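Local coordinates for sulfur oxidation protein soxB (Thermus thermophilus, PDB 2WDD), which hydrolyses the sulfur-sulfur bond of cysteine S-thiosulfonate in the Sox sulfur oxidation pathway, and carries two manganese ions in its metal site, at residues V149-Q152 with N153-V157; R170-V173 with E174-G178; T66-A69 with I70-Y74. All coordinates share one frame; numbering follows the deposited sequence.

Interaction 1: residues V149-Q152 with N153-V157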
ATOM      1  N   VAL A 149     -10.036  -5.019  13.411  1.00 12.04           N
ATOM      2  CA  VAL A 149      -9.499  -4.768  14.752  1.00 12.41           C
ATOM      3  C   VAL A 149      -9.650  -6.030  15.590  1.00 16.17           C
ATOM      4  O   VAL A 149      -8.734  -6.420  16.321  1.00 15.30           O
ATOM      5  CB  VAL A 149     -10.199  -3.575  15.436  1.00 15.51           C
ATOM      6  CG1 VAL A 149      -9.671  -3.406  16.864  1.00 15.45           C
ATOM      7  CG2 VAL A 149     -10.002  -2.292  14.627  1.00 15.12           C
ATOM      8  N   ARG A 150     -10.803  -6.676  15.484  1.00 14.64           N
ATOM      9  CA  ARG A 150     -11.013  -7.910  16.234  1.00 15.40           C
ATOM     10  C   ARG A 150      -9.994  -8.959  15.822  1.00 18.84           C
ATOM     11  O   ARG A 150      -9.508  -9.722  16.655  1.00 18.77           O
ATOM     12  CB  ARG A 150     -12.447  -8.429  16.086  1.00 15.38           C
ATOM     13  CG  ARG A 150     -13.461  -7.534  16.787  1.00 22.22           C
ATOM     14  CD  ARG A 150     -14.843  -8.166  16.919  1.00 28.11           C
ATOM     15  NE  ARG A 150     -15.769  -7.266  17.611  1.00 35.33           N
ATOM     16  CZ  ARG A 150     -15.814  -7.100  18.932  1.00 46.62           C
ATOM     17  NH1 ARG A 150     -15.010  -7.798  19.721  1.00 31.52           N
ATOM     18  NH2 ARG A 150     -16.670  -6.240  19.468  1.00 33.78           N
ATOM     19  N   TRP A 151      -9.623  -8.965  14.544  1.00 15.31           N
ATOM     20  CA  TRP A 151      -8.596  -9.888  14.094  1.00 15.14           C
ATOM     21  C   TRP A 151      -7.233  -9.522  14.696  1.00 16.68           C
ATOM     22  O   TRP A 151      -6.500 -10.394  15.175  1.00 16.06           O
ATOM     23  CB  TRP A 151      -8.516  -9.956  12.568  1.00 14.29           C
ATOM     24  CG  TRP A 151      -7.236 -10.580  12.156  1.00 15.39           C
ATOM     25  CD1 TRP A 151      -6.890 -11.898  12.295  1.00 18.31           C
ATOM     26  CD2 TRP A 151      -6.060  -9.902  11.705  1.00 15.00           C
ATOM     27  NE1 TRP A 151      -5.591 -12.085  11.905  1.00 17.90           N
ATOM     28  CE2 TRP A 151      -5.049 -10.873  11.559  1.00 18.42           C
ATOM     29  CE3 TRP A 151      -5.761  -8.568  11.407  1.00 15.65           C
ATOM     30  CZ2 TRP A 151      -3.768 -10.557  11.101  1.00 17.51           C
ATOM     31  CZ3 TRP A 151      -4.489  -8.256  10.958  1.00 17.10           C
ATOM     32  CH2 TRP A 151      -3.506  -9.246  10.819  1.00 17.71           C
ATOM     33  N   GLN A 152      -6.893  -8.232  14.706  1.00 11.70           N
ATOM     34  CA  GLN A 152      -5.618  -7.824  15.296  1.00 11.75           C
ATOM     35  C   GLN A 152      -5.546  -8.332  16.736  1.00 16.29           C
ATOM     36  O   GLN A 152      -4.494  -8.773  17.208  1.00 16.81           O
ATOM     37  CB  GLN A 152      -5.472  -6.303  15.296  1.00 12.10           C
ATOM     38  CG  GLN A 152      -5.128  -5.671  13.953  1.00 11.91           C
ATOM     39  CD  GLN A 152      -5.145  -4.156  14.046  1.00 14.69           C
ATOM     40  OE1 GLN A 152      -6.131  -3.570  14.490  1.00 12.66           O
ATOM     41  NE2 GLN A 152      -4.039  -3.518  13.688  1.00 13.98           N
ATOM     42  N   ASN A 153      -6.686  -8.288  17.421  1.00 14.82           N
ATOM     43  CA  ASN A 153      -6.754  -8.735  18.807  1.00 15.00           C
ATOM     44  C   ASN A 153      -6.559 -10.246  18.943  1.00 19.70           C
ATOM     45  O   ASN A 153      -5.978 -10.713  19.927  1.00 20.12           O
ATOM     46  CB  ASN A 153      -8.081  -8.304  19.433  1.00 15.66           C
ATOM     47  CG  ASN A 153      -8.119  -6.822  19.745  1.00 19.31           C
ATOM     48  OD1 ASN A 153      -7.097  -6.137  19.678  1.00 17.46           O
ATOM     49  ND2 ASN A 153      -9.302  -6.316  20.079  1.00 17.21           N
ATOM     50  N   LEU A 154      -7.041 -11.013  17.967  1.00 16.40           N
ATOM     51  CA  LEU A 154      -6.855 -12.457  17.994  1.00 16.17           C
ATOM     52  C   LEU A 154      -5.371 -12.795  17.807  1.00 20.11           C
ATOM     53  O   LEU A 154      -4.826 -13.655  18.498  1.00 19.08           O
ATOM     54  CB  LEU A 154      -7.683 -13.143  16.908  1.00 16.27           C
ATOM     55  CG  LEU A 154      -9.193 -13.180  17.120  1.00 20.67           C
ATOM     56  CD1 LEU A 154      -9.897 -13.703  15.873  1.00 20.95           C
ATOM     57  CD2 LEU A 154      -9.520 -14.048  18.336  1.00 21.28           C
ATOM     58  N   VAL A 155      -4.707 -12.118  16.870  1.00 16.02           N
ATOM     59  CA  VAL A 155      -3.287 -12.389  16.672  1.00 15.39           C
ATOM     60  C   VAL A 155      -2.448 -11.838  17.827  1.00 18.29           C
ATOM     61  O   VAL A 155      -1.521 -12.500  18.296  1.00 18.79           O
ATOM     62  CB  VAL A 155      -2.777 -11.917  15.294  0.65 19.59           C
ATOM     63  CG1 VAL A 155      -3.318 -10.548  14.955  0.65 19.34           C
ATOM     64  CG2 VAL A 155      -1.249 -11.918  15.263  0.65 19.32           C
ATOM     65  N   GLY A 156      -2.809 -10.655  18.317  1.00 13.10           N
ATOM     66  CA  GLY A 156      -2.103  -9.992  19.400  1.00 13.35           C
ATOM     67  C   GLY A 156      -1.069  -9.008  18.871  1.00 18.84           C
ATOM     68  O   GLY A 156       0.130  -9.253  18.947  1.00 21.13           O
ATOM     69  N   VAL A 157      -1.537  -7.901  18.304  1.00 14.39           N
ATOM     70  CA  VAL A 157      -0.647  -6.885  17.747  1.00 13.42           C
ATOM     71  C   VAL A 157      -0.210  -5.940  18.858  1.00 15.56           C
ATOM     72  O   VAL A 157      -1.052  -5.392  19.571  1.00 16.00           O
ATOM     73  CB  VAL A 157      -1.363  -6.104  16.627  1.00 15.71           C
ATOM     74  CG1 VAL A 157      -0.511  -4.921  16.159  1.00 14.79           C
ATOM     75  CG2 VAL A 157      -1.718  -7.032  15.469  1.00 15.47           C
TER
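Q152 meets V157 as helix 146-155 runs out. Q152 O accepts from G156 N at 2.8 Å and, at 3.3 Å, from V157 N, the second donor tilted 35° from the carbonyl plane. This is a helix C-terminus ended by a glycine of positive phi (95° at G156) and closed by an i to i+5 bond, from V157 N to Q152 O. The turn brings V157 back against Q152, where CG2 of V157 lies 3.8 Å from Q152 CB. With CG beside its own backbone N (chi1 -76°) and the chain extended beyond, Q152 carries its amide on to other partners: NE2 binds D129 and OE1 the indole N-H of W134, so both ends of this buried amide are satisfied.

W151, the residue before Q152, turns its indole along the helix toward V155, one turn on. In the V155 conformer described, CG1 sits 3.8 Å above the ring plane, off centre toward the rim, a CH-pi contact; a second conformer makes this detail doubtful. The indole NE1 itself binds T108. N153 folds its side chain back over V149 O, with CG 3.5 Å from that atom, while its amide bridges L179 O and R181 N.

Side chains of the helix touch three others: 104-120 receives W151 and V155, 343-353 receives R150 and L154, and 170-179 receives V149 and R150. Beyond V157 the chain enters strand 159-160.

Interaction 2: residues R170-V173 with E174-G178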
ATOM      1  N   ARG A 170     -12.631  10.477  12.305  1.00 16.67           N
ATOM      2  CA  ARG A 170     -12.044  10.539  13.641  0.50 17.06           C
ATOM      3  C   ARG A 170     -12.867   9.821  14.705  1.00 21.57           C
ATOM      4  O   ARG A 170     -12.309   9.110  15.542  1.00 21.82           O
ATOM      5  CB  ARG A 170     -11.742  11.980  14.055  0.50 17.56           C
ATOM      6  CG  ARG A 170     -10.920  12.101  15.328  0.50 26.96           C
ATOM      7  CD  ARG A 170     -11.008  13.509  15.892  0.50 31.15           C
ATOM      8  NE  ARG A 170     -10.286  13.648  17.154  0.50 39.51           N
ATOM      9  CZ  ARG A 170      -9.728  14.779  17.569  0.50 51.24           C
ATOM     10  NH1 ARG A 170      -9.091  14.822  18.731  0.50 37.17           N
ATOM     11  NH2 ARG A 170      -9.804  15.869  16.817  0.50 35.79           N
ATOM     12  N   GLU A 171     -14.183  10.000  14.679  1.00 19.00           N
ATOM     13  CA  GLU A 171     -15.050   9.343  15.654  1.00 19.04           C
ATOM     14  C   GLU A 171     -14.916   7.827  15.663  1.00 22.01           C
ATOM     15  O   GLU A 171     -14.761   7.214  16.723  1.00 22.15           O
ATOM     16  CB  GLU A 171     -16.511   9.741  15.441  1.00 20.88           C
ATOM     17  CG  GLU A 171     -16.795  11.208  15.716  1.00 35.46           C
ATOM     18  CD  GLU A 171     -18.269  11.545  15.599  1.00 66.91           C
ATOM     19  OE1 GLU A 171     -19.104  10.734  16.057  1.00 65.90           O
ATOM     20  OE2 GLU A 171     -18.593  12.616  15.043  1.00 66.07           O
ATOM     21  N   ARG A 172     -14.998   7.212  14.485  1.00 16.27           N
ATOM     22  CA  ARG A 172     -14.899   5.759  14.392  1.00 15.41           C
ATOM     23  C   ARG A 172     -13.510   5.272  14.780  1.00 16.49           C
ATOM     24  O   ARG A 172     -13.370   4.211  15.385  1.00 16.25           O
ATOM     25  CB  ARG A 172     -15.239   5.277  12.985  1.00 15.13           C
ATOM     26  CG  ARG A 172     -15.204   3.769  12.811  1.00 16.18           C
ATOM     27  CD  ARG A 172     -16.134   3.036  13.780  1.00 14.06           C
ATOM     28  NE  ARG A 172     -16.390   1.663  13.361  1.00 14.53           N
ATOM     29  CZ  ARG A 172     -17.202   0.825  13.999  1.00 20.69           C
ATOM     30  NH1 ARG A 172     -17.825   1.212  15.108  1.00 18.55           N
ATOM     31  NH2 ARG A 172     -17.411  -0.389  13.522  1.00 18.71           N
ATOM     32  N   VAL A 173     -12.479   6.024  14.403  1.00 14.48           N
ATOM     33  CA  VAL A 173     -11.119   5.624  14.753  1.00 13.71           C
ATOM     34  C   VAL A 173     -10.985   5.569  16.272  1.00 18.91           C
ATOM     35  O   VAL A 173     -10.447   4.612  16.826  1.00 16.70           O
ATOM     36  CB  VAL A 173     -10.058   6.535  14.110  1.00 16.15           C
ATOM     37  CG1 VAL A 173      -8.677   6.249  14.713  1.00 15.32           C
ATOM     38  CG2 VAL A 173     -10.041   6.343  12.581  1.00 16.04           C
ATOM     39  N   GLU A 174     -11.509   6.579  16.954  1.00 18.50           N
ATOM     40  CA  GLU A 174     -11.433   6.579  18.418  1.00 19.01           C
ATOM     41  C   GLU A 174     -12.201   5.407  19.035  1.00 21.77           C
ATOM     42  O   GLU A 174     -11.735   4.778  19.990  1.00 20.75           O
ATOM     43  CB  GLU A 174     -11.799   7.948  18.984  1.00 20.81           C
ATOM     44  CG  GLU A 174     -10.925   9.041  18.369  1.00 33.86           C
ATOM     45  CD  GLU A 174     -10.809  10.294  19.212  1.00 59.09           C
ATOM     46  OE1 GLU A 174     -10.558  11.370  18.626  1.00 48.72           O
ATOM     47  OE2 GLU A 174     -10.923  10.203  20.454  1.00 58.59           O
ATOM     48  N   GLU A 175     -13.349   5.068  18.456  1.00 17.99           N
ATOM     49  CA  GLU A 175     -14.132   3.927  18.915  0.50 17.51           C
ATOM     50  C   GLU A 175     -13.310   2.654  18.741  1.00 20.56           C
ATOM     51  O   GLU A 175     -13.234   1.805  19.637  1.00 20.41           O
ATOM     52  CB  GLU A 175     -15.413   3.798  18.084  0.50 18.91           C
ATOM     53  CG  GLU A 175     -16.627   4.486  18.677  0.50 25.78           C
ATOM     54  CD  GLU A 175     -17.897   4.178  17.910  0.50 39.27           C
ATOM     55  OE1 GLU A 175     -17.832   4.046  16.669  0.50 17.78           O
ATOM     56  OE2 GLU A 175     -18.961   4.062  18.553  0.50 37.70           O
ATOM     57  N   LEU A 176     -12.704   2.516  17.564  1.00 15.11           N
ATOM     58  CA  LEU A 176     -11.921   1.332  17.270  1.00 14.07           C
ATOM     59  C   LEU A 176     -10.657   1.218  18.113  1.00 16.46           C
ATOM     60  O   LEU A 176     -10.239   0.117  18.453  1.00 15.15           O
ATOM     61  CB  LEU A 176     -11.610   1.247  15.774  1.00 13.78           C
ATOM     62  CG  LEU A 176     -12.843   0.966  14.911  1.00 16.99           C
ATOM     63  CD1 LEU A 176     -12.459   0.943  13.427  1.00 16.29           C
ATOM     64  CD2 LEU A 176     -13.470  -0.356  15.337  1.00 17.87           C
ATOM     65  N   LEU A 177     -10.076   2.354  18.474  1.00 13.79           N
ATOM     66  CA  LEU A 177      -8.882   2.343  19.318  1.00 14.50           C
ATOM     67  C   LEU A 177      -9.261   1.847  20.711  1.00 18.27           C
ATOM     68  O   LEU A 177      -8.429   1.298  21.433  1.00 17.14           O
ATOM     69  CB  LEU A 177      -8.236   3.725  19.358  1.00 14.60           C
ATOM     70  CG  LEU A 177      -7.405   4.055  18.110  1.00 18.75           C
ATOM     71  CD1 LEU A 177      -6.814   5.461  18.166  1.00 19.75           C
ATOM     72  CD2 LEU A 177      -6.313   3.022  17.890  1.00 19.45           C
ATOM     73  N   GLY A 178     -10.531   2.011  21.076  1.00 15.62           N
ATOM     74  CA  GLY A 178     -10.991   1.509  22.358  1.00 15.26           C
ATOM     75  C   GLY A 178     -10.993  -0.008  22.335  1.00 19.72           C
ATOM     76  O   GLY A 178     -10.704  -0.664  23.340  1.00 20.94           O
TER
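R170 and E174, one helical turn apart, form a salt bridge in which NE of R170 gives its N-H to E174 OE1 at 2.7 Å. The oxygen lies almost in the guanidinium plane and is met nearly along its C-O axis, with the two flat groups 33° apart. R170 reaches it with an extended chain, CG anti to the backbone N (chi1 -170°), in one of its two conformers.

R172 and E175 pair differently. NH1 of R172 approaches E175 OE1 at 3.2 Å, again in its own plane, but from above the carboxylate plane, and the groups are turned 58° apart. This bridge too belongs to one of two conformers, those of E175. The R172 guanidinium is also held by backbone carbonyls: NE binds R144 O and NH2 binds T143 O. A bend at chi2 lets R172 cross L176, whose CD2 lies 4.0 Å above one guanidinium face.

V173 and L177 run side by side, CG1 to CD1 4.0 Å. Helix 170-179 is the crossover of a beta-alpha-beta unit between the adjacent parallel strands 159-160 and 183-184, and L176 packs it against helix 146-155 through V149 and E146.

Interaction 3: residues T66-A69 with I70-Y74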
ATOM      1  N   THR A  66      12.277  -3.343  -9.823  1.00  9.26           N
ATOM      2  CA  THR A  66      11.218  -4.226 -10.288  1.00  8.54           C
ATOM      3  C   THR A  66      11.823  -5.323 -11.168  1.00 10.65           C
ATOM      4  O   THR A  66      13.023  -5.310 -11.481  1.00 10.16           O
ATOM      5  CB  THR A  66      10.198  -3.452 -11.152  1.00 11.64           C
ATOM      6  OG1 THR A  66      10.888  -2.880 -12.278  1.00 10.59           O
ATOM      7  CG2 THR A  66       9.481  -2.361 -10.338  1.00 11.33           C
ATOM      8  N   GLY A  67      10.974  -6.259 -11.574  1.00  8.33           N
ATOM      9  CA  GLY A  67      11.330  -7.263 -12.560  1.00  8.12           C
ATOM     10  C   GLY A  67      12.613  -8.021 -12.285  1.00 10.11           C
ATOM     11  O   GLY A  67      12.837  -8.499 -11.176  1.00 10.34           O
ATOM     12  N   GLU A  68      13.440  -8.188 -13.314  1.00  7.80           N
ATOM     13  CA  GLU A  68      14.664  -8.960 -13.138  1.00  8.26           C
ATOM     14  C   GLU A  68      15.648  -8.241 -12.228  1.00 10.26           C
ATOM     15  O   GLU A  68      16.414  -8.870 -11.474  1.00 10.83           O
ATOM     16  CB  GLU A  68      15.300  -9.263 -14.495  1.00  9.79           C
ATOM     17  CG  GLU A  68      14.348  -9.945 -15.474  1.00 11.27           C
ATOM     18  CD  GLU A  68      13.517  -8.989 -16.339  1.00 14.64           C
ATOM     19  OE1 GLU A  68      13.450  -7.770 -16.053  1.00 14.04           O
ATOM     20  OE2 GLU A  68      12.860  -9.489 -17.290  1.00 16.18           O
ATOM     21  N   ALA A  69      15.653  -6.916 -12.327  1.00  8.98           N
ATOM     22  CA  ALA A  69      16.579  -6.095 -11.556  1.00 10.20           C
ATOM     23  C   ALA A  69      16.441  -6.291 -10.051  1.00 10.87           C
ATOM     24  O   ALA A  69      17.435  -6.326  -9.343  1.00 10.48           O
ATOM     25  CB  ALA A  69      16.423  -4.617 -11.922  1.00 11.70           C
ATOM     26  N   ILE A  70      15.211  -6.382  -9.553  1.00  8.08           N
ATOM     27  CA  ILE A  70      15.039  -6.568  -8.117  1.00  6.99           C
ATOM     28  C   ILE A  70      15.550  -7.936  -7.678  1.00 10.26           C
ATOM     29  O   ILE A  70      16.110  -8.077  -6.594  1.00 10.15           O
ATOM     30  CB  ILE A  70      13.598  -6.288  -7.657  1.00  9.08           C
ATOM     31  CG1 ILE A  70      13.569  -6.072  -6.140  1.00  8.46           C
ATOM     32  CG2 ILE A  70      12.657  -7.386  -8.092  1.00  8.33           C
ATOM     33  CD1 ILE A  70      12.201  -5.585  -5.620  1.00 11.42           C
ATOM     34  N   LEU A  71      15.362  -8.946  -8.518  1.00  9.21           N
ATOM     35  CA  LEU A  71      15.875 -10.274  -8.189  1.00  8.55           C
ATOM     36  C   LEU A  71      17.401 -10.231  -8.096  1.00 11.14           C
ATOM     37  O   LEU A  71      17.980 -10.732  -7.138  1.00 11.20           O
ATOM     38  CB  LEU A  71      15.401 -11.322  -9.202  1.00  8.56           C
ATOM     39  CG  LEU A  71      13.879 -11.477  -9.343  1.00 11.01           C
ATOM     40  CD1 LEU A  71      13.562 -12.512 -10.394  1.00 11.37           C
ATOM     41  CD2 LEU A  71      13.225 -11.838  -8.010  1.00 11.80           C
ATOM     42  N   ARG A  72      18.044  -9.576  -9.057  1.00  9.36           N
ATOM     43  CA  ARG A  72      19.500  -9.482  -9.053  1.00  9.05           C
ATOM     44  C   ARG A  72      20.011  -8.679  -7.864  1.00 12.09           C
ATOM     45  O   ARG A  72      21.003  -9.047  -7.223  1.00 11.76           O
ATOM     46  CB  ARG A  72      19.988  -8.850 -10.355  1.00  8.42           C
ATOM     47  CG  ARG A  72      19.770  -9.735 -11.567  1.00 11.66           C
ATOM     48  CD  ARG A  72      20.514  -9.178 -12.773  1.00 15.43           C
ATOM     49  NE  ARG A  72      19.956  -7.917 -13.261  1.00 13.72           N
ATOM     50  CZ  ARG A  72      19.062  -7.823 -14.246  1.00 18.39           C
ATOM     51  NH1 ARG A  72      18.600  -8.921 -14.824  1.00 12.18           N
ATOM     52  NH2 ARG A  72      18.642  -6.627 -14.662  1.00 14.13           N
ATOM     53  N   TYR A  73      19.345  -7.561  -7.581  1.00  9.82           N
ATOM     54  CA  TYR A  73      19.771  -6.687  -6.491  1.00  9.39           C
ATOM     55  C   TYR A  73      19.880  -7.423  -5.164  1.00 12.62           C
ATOM     56  O   TYR A  73      20.828  -7.228  -4.407  1.00 12.25           O
ATOM     57  CB  TYR A  73      18.801  -5.509  -6.362  1.00 10.50           C
ATOM     58  CG  TYR A  73      19.213  -4.467  -5.349  1.00  9.57           C
ATOM     59  CD1 TYR A  73      19.881  -3.304  -5.747  1.00 11.04           C
ATOM     60  CD2 TYR A  73      18.891  -4.606  -4.007  1.00  9.99           C
ATOM     61  CE1 TYR A  73      20.234  -2.333  -4.824  1.00 12.52           C
ATOM     62  CE2 TYR A  73      19.241  -3.641  -3.087  1.00 10.55           C
ATOM     63  CZ  TYR A  73      19.926  -2.521  -3.492  1.00 13.93           C
ATOM     64  OH  TYR A  73      20.256  -1.546  -2.565  1.00 13.65           O
ATOM     65  N   TYR A  74      18.898  -8.274  -4.890  1.00  9.44           N
ATOM     66  CA  TYR A  74      18.845  -9.015  -3.640  1.00  9.11           C
ATOM     67  C   TYR A  74      19.412 -10.431  -3.728  1.00 13.55           C
ATOM     68  O   TYR A  74      19.388 -11.165  -2.747  1.00 13.77           O
ATOM     69  CB  TYR A  74      17.404  -9.038  -3.119  1.00 10.00           C
ATOM     70  CG  TYR A  74      16.954  -7.674  -2.657  1.00  9.49           C
ATOM     71  CD1 TYR A  74      17.494  -7.105  -1.504  1.00 10.26           C
ATOM     72  CD2 TYR A  74      16.038  -6.931  -3.386  1.00  9.09           C
ATOM     73  CE1 TYR A  74      17.109  -5.857  -1.076  1.00  9.02           C
ATOM     74  CE2 TYR A  74      15.659  -5.659  -2.976  1.00  9.18           C
ATOM     75  CZ  TYR A  74      16.201  -5.129  -1.816  1.00 11.03           C
ATOM     76  OH  TYR A  74      15.818  -3.876  -1.394  1.00 10.75           O
TER
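Y73 N donates to A69 O at 2.9 Å, the shortest hydrogen bond joining the two halves of the short alpha-helix 67-74. R72 N to E68 O, at 3.0 Å, is the same i to i+4 pairing one residue earlier. The first turn is less regular. I70 N reaches T66 O at 3.1 Å from well above the carbonyl plane, where G67, with positive phi, turns the chain into the helix. G67 O is gripped from outside by the hydroxyl of S87, and the CG2 methyl of I70 comes within 3.3 Å of it.

R72 folds back over the preceding turn. It bends at chi3 (-68°), which lays the guanidinium over the backbone there: E68 O is 3.9 Å above one face, off centre, and NH1 lies 3.3 Å from E68 CB. The carboxylate of E68 is not its partner. It points elsewhere, to a salt bridge with R556, and E68 OE1 stays 5.4 Å from R72 NH1. E68 and R72 also touch a crystal neighbour, so the lattice may influence where they lie.

I70 and L71, both buried, rest on L86 of helix 81-86, and L71 also meets A83. CG of L71 lies alongside G67 O. At the far end Y73 has CG anti to its backbone N, so that its ring leads away from the first turn and the contact is left to the root of the side chain, Y73 CB lying 3.4 Å from A69 O.

How the interactions relate
All three contacts are local, made within single helices and at their ends, and each is partly buried. Interactions 1 and 2 belong to successive helices that pack directly on one another, V149 CG1 lying 3.9 Å from L176 O. Interaction 3 is remote, with nearest atoms about 23 Å from interaction 1 and about 30 Å from interaction 2, across the chain's centre from the latter. The chemistry follows the setting: interaction 1 puts an indole and amides among three helices, with the side chain of Q152 about 13 Å from a manganese ion; interaction 2 presents arginine-glutamate pairs on a more exposed face; interaction 3 combines an apolar underside with an arginine folded over backbone.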